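Local coordinates for IscA (Thermosynechococcus elongatus, PDB 1X0G), which binds a [2Fe-2S] cluster and probably acts as a scaffold in iron-sulfur cluster biosynthesis, at residues I9-R14 / G88-H93. Numbering follows the deposited sequence.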
ATOM      1  N   ILE C   9     -25.984  14.902  -8.452  1.00 67.40           N
ATOM      2  CA  ILE C   9     -26.946  14.173  -9.303  1.00 68.06           C
ATOM      3  C   ILE C   9     -26.984  14.670 -10.726  1.00 68.35           C
ATOM      4  O   ILE C   9     -27.008  13.890 -11.676  1.00 68.44           O
ATOM      5  CB  ILE C   9     -28.374  14.290  -8.775  1.00 67.81           C
ATOM      6  CG1 ILE C   9     -28.477  13.708  -7.382  1.00 68.40           C
ATOM      7  CG2 ILE C   9     -29.334  13.569  -9.694  1.00 67.99           C
ATOM      8  CD1 ILE C   9     -28.249  12.204  -7.369  1.00 70.69           C
ATOM      9  N   GLN C  10     -27.012  15.988 -10.840  1.00 69.26           N
ATOM     10  CA  GLN C  10     -27.138  16.702 -12.106  1.00 70.32           C
ATOM     11  C   GLN C  10     -25.943  16.408 -12.970  1.00 70.34           C
ATOM     12  O   GLN C  10     -26.087  16.164 -14.166  1.00 70.55           O
ATOM     13  CB  GLN C  10     -27.247  18.212 -11.829  1.00 70.83           C
ATOM     14  CG  GLN C  10     -27.140  19.178 -13.009  1.00 73.03           C
ATOM     15  CD  GLN C  10     -27.912  20.465 -12.695  1.00 78.45           C
ATOM     16  OE1 GLN C  10     -28.074  20.818 -11.514  1.00 80.72           O
ATOM     17  NE2 GLN C  10     -28.429  21.153 -13.740  1.00 79.94           N
ATOM     18  N   GLU C  11     -24.769  16.432 -12.350  1.00 70.07           N
ATOM     19  CA  GLU C  11     -23.580  16.118 -13.058  1.00 70.52           C
ATOM     20  C   GLU C  11     -23.551  14.650 -13.412  1.00 70.65           C
ATOM     21  O   GLU C  11     -23.092  14.278 -14.481  1.00 70.49           O
ATOM     22  CB  GLU C  11     -22.394  16.411 -12.177  1.00 71.17           C
ATOM     23  CG  GLU C  11     -21.058  16.005 -12.795  1.00 72.02           C
ATOM     24  CD  GLU C  11     -20.647  16.834 -13.996  1.00 75.48           C
ATOM     25  OE1 GLU C  11     -21.358  17.793 -14.452  1.00 78.98           O
ATOM     26  OE2 GLU C  11     -19.572  16.504 -14.485  1.00 76.44           O
ATOM     27  N   LEU C  12     -24.026  13.806 -12.517  1.00 70.93           N
ATOM     28  CA  LEU C  12     -24.127  12.415 -12.870  1.00 72.02           C
ATOM     29  C   LEU C  12     -25.030  12.112 -14.041  1.00 73.37           C
ATOM     30  O   LEU C  12     -24.683  11.284 -14.859  1.00 73.28           O
ATOM     31  CB  LEU C  12     -24.538  11.577 -11.695  1.00 71.88           C
ATOM     32  CG  LEU C  12     -23.330  11.522 -10.785  1.00 70.77           C
ATOM     33  CD1 LEU C  12     -23.752  10.870  -9.531  1.00 69.25           C
ATOM     34  CD2 LEU C  12     -22.157  10.790 -11.416  1.00 71.99           C
ATOM     35  N   GLU C  13     -26.173  12.753 -14.168  1.00 75.11           N
ATOM     36  CA  GLU C  13     -26.957  12.410 -15.354  1.00 78.52           C
ATOM     37  C   GLU C  13     -26.327  12.955 -16.628  1.00 79.70           C
ATOM     38  O   GLU C  13     -26.643  12.472 -17.736  1.00 81.04           O
ATOM     39  CB  GLU C  13     -28.419  12.816 -15.259  1.00 78.17           C
ATOM     40  CG  GLU C  13     -28.581  14.221 -14.811  1.00 82.40           C
ATOM     41  CD  GLU C  13     -29.544  14.313 -13.655  1.00 88.12           C
ATOM     42  OE1 GLU C  13     -29.809  13.252 -13.028  1.00 89.29           O
ATOM     43  OE2 GLU C  13     -30.035  15.440 -13.378  1.00 90.56           O
ATOM     44  N   ARG C  14     -25.453  13.949 -16.468  1.00 80.67           N
ATOM     45  CA  ARG C  14     -24.785  14.616 -17.577  1.00 81.59           C
ATOM     46  C   ARG C  14     -23.811  13.669 -18.262  1.00 81.84           C
ATOM     47  O   ARG C  14     -23.729  13.637 -19.479  1.00 81.64           O
ATOM     48  CB  ARG C  14     -24.013  15.834 -17.065  1.00 82.22           C
ATOM     49  CG  ARG C  14     -24.074  17.051 -18.012  1.00 83.92           C
ATOM     50  CD  ARG C  14     -22.684  17.626 -18.227  1.00 84.27           C
ATOM     51  NE  ARG C  14     -22.096  17.107 -19.461  1.00 87.45           N
ATOM     52  CZ  ARG C  14     -20.945  16.430 -19.550  1.00 90.00           C
ATOM     53  NH1 ARG C  14     -20.207  16.168 -18.466  1.00 90.56           N
ATOM     54  NH2 ARG C  14     -20.522  16.018 -20.748  1.00 90.25           N
ATOM     55  N   GLY C  88     -15.183  20.903 -13.243  1.00 58.15           N
ATOM     56  CA  GLY C  88     -15.924  20.704 -12.031  1.00 57.79           C
ATOM     57  C   GLY C  88     -15.169  19.607 -11.367  1.00 58.82           C
ATOM     58  O   GLY C  88     -14.241  19.086 -11.929  1.00 59.18           O
ATOM     59  N   ALA C  89     -15.569  19.246 -10.164  1.00 59.65           N
ATOM     60  CA  ALA C  89     -15.018  18.089  -9.463  1.00 59.70           C
ATOM     61  C   ALA C  89     -15.986  17.703  -8.363  1.00 61.27           C
ATOM     62  O   ALA C  89     -16.650  18.558  -7.762  1.00 61.14           O
ATOM     63  CB  ALA C  89     -13.675  18.386  -8.895  1.00 56.61           C
ATOM     64  N   PHE C  90     -16.084  16.408  -8.116  1.00 63.30           N
ATOM     65  CA  PHE C  90     -16.772  15.924  -6.925  1.00 64.79           C
ATOM     66  C   PHE C  90     -16.051  16.321  -5.694  1.00 65.43           C
ATOM     67  O   PHE C  90     -14.852  16.433  -5.736  1.00 65.90           O
ATOM     68  CB  PHE C  90     -16.897  14.417  -6.984  1.00 64.61           C
ATOM     69  CG  PHE C  90     -17.776  13.995  -8.085  1.00 65.14           C
ATOM     70  CD1 PHE C  90     -17.230  13.589  -9.305  1.00 63.13           C
ATOM     71  CD2 PHE C  90     -19.171  14.141  -7.959  1.00 62.41           C
ATOM     72  CE1 PHE C  90     -18.075  13.286 -10.365  1.00 63.27           C
ATOM     73  CE2 PHE C  90     -20.034  13.774  -9.000  1.00 62.22           C
ATOM     74  CZ  PHE C  90     -19.495  13.364 -10.203  1.00 61.58           C
ATOM     75  N   ARG C  91     -16.805  16.558  -4.622  1.00 66.25           N
ATOM     76  CA  ARG C  91     -16.255  16.872  -3.312  1.00 67.05           C
ATOM     77  C   ARG C  91     -16.798  15.857  -2.436  1.00 66.62           C
ATOM     78  O   ARG C  91     -17.918  15.447  -2.629  1.00 66.97           O
ATOM     79  CB  ARG C  91     -16.805  18.196  -2.754  1.00 66.80           C
ATOM     80  CG  ARG C  91     -16.083  19.417  -3.156  1.00 70.65           C
ATOM     81  CD  ARG C  91     -14.572  19.417  -2.799  1.00 79.20           C
ATOM     82  NE  ARG C  91     -14.041  20.706  -3.260  1.00 82.36           N
ATOM     83  CZ  ARG C  91     -13.708  20.972  -4.528  1.00 82.70           C
ATOM     84  NH1 ARG C  91     -13.799  19.999  -5.449  1.00 81.60           N
ATOM     85  NH2 ARG C  91     -13.293  22.206  -4.866  1.00 79.81           N
ATOM     86  N   PHE C  92     -16.055  15.520  -1.403  1.00 68.26           N
ATOM     87  CA  PHE C  92     -16.501  14.519  -0.448  1.00 70.03           C
ATOM     88  C   PHE C  92     -16.406  14.973   0.964  1.00 70.62           C
ATOM     89  O   PHE C  92     -15.413  15.524   1.386  1.00 72.64           O
ATOM     90  CB  PHE C  92     -15.569  13.364  -0.555  1.00 70.07           C
ATOM     91  CG  PHE C  92     -15.602  12.741  -1.873  1.00 70.61           C
ATOM     92  CD1 PHE C  92     -14.741  13.169  -2.878  1.00 68.39           C
ATOM     93  CD2 PHE C  92     -16.528  11.756  -2.159  1.00 71.36           C
ATOM     94  CE1 PHE C  92     -14.780  12.566  -4.145  1.00 71.31           C
ATOM     95  CE2 PHE C  92     -16.554  11.150  -3.450  1.00 68.96           C
ATOM     96  CZ  PHE C  92     -15.692  11.538  -4.408  1.00 67.56           C
ATOM     97  N   HIS C  93     -17.423  14.707   1.727  1.00 70.28           N
ATOM     98  CA  HIS C  93     -17.345  15.068   3.095  1.00 69.79           C
ATOM     99  C   HIS C  93     -17.566  13.729   3.773  1.00 68.91           C
ATOM    100  O   HIS C  93     -18.642  13.126   3.651  1.00 70.12           O
ATOM    101  CB  HIS C  93     -18.425  16.090   3.414  1.00 70.16           C
ATOM    102  CG  HIS C  93     -18.360  17.304   2.543  1.00 73.19           C
ATOM    103  ND1 HIS C  93     -17.520  18.365   2.813  1.00 74.99           N
ATOM    104  CD2 HIS C  93     -19.037  17.633   1.410  1.00 74.79           C
ATOM    105  CE1 HIS C  93     -17.679  19.290   1.880  1.00 75.15           C
ATOM    106  NE2 HIS C  93     -18.583  18.866   1.013  1.00 74.36           N
TER
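F90 reaches across to E11 and L12, packing helix 6-15 against strand 89-93, an edge strand, within this chain, of the three-strand sheet. Followed outward from CB, its contacts come late. CG sits anti to the carbonyl carbon (chi1 -66°), which carries the ring toward the helix although the bond from CA to CB does not itself aim there. CB, CG, CD1 and CD2 have no helix atom within contact distance. CE2 comes within 4.4 Å of both CG and CD2 of L12. CE1 comes no closer than 4.7 Å to E11 CG, so the far tip carries most of the contact: CZ lies 3.9 Å from L12 CD2 and 4.0 Å from E11 CG, touching two consecutive helix residues, both obliquely to the ring. E11 extends CG anti to its backbone nitrogen (chi1 175°) and then bends, leaving OE2 5.3 Å from F90 CZ, with the carboxylate plane 64° from the ring plane. Around these three residues, Y81 meets F90 edge-to-face, L44 and L85 of the third subunit pack on F90, and W62 and L46 touch L12. The F90 side chain, about 12 Å from the [2Fe-2S] cluster, does not touch it. With no hydrogen bond across and only 108 Å² buried, helix and strand are joined here by dispersion and hydrophobic burial, the glutamate contributing its methylene rather than its charge.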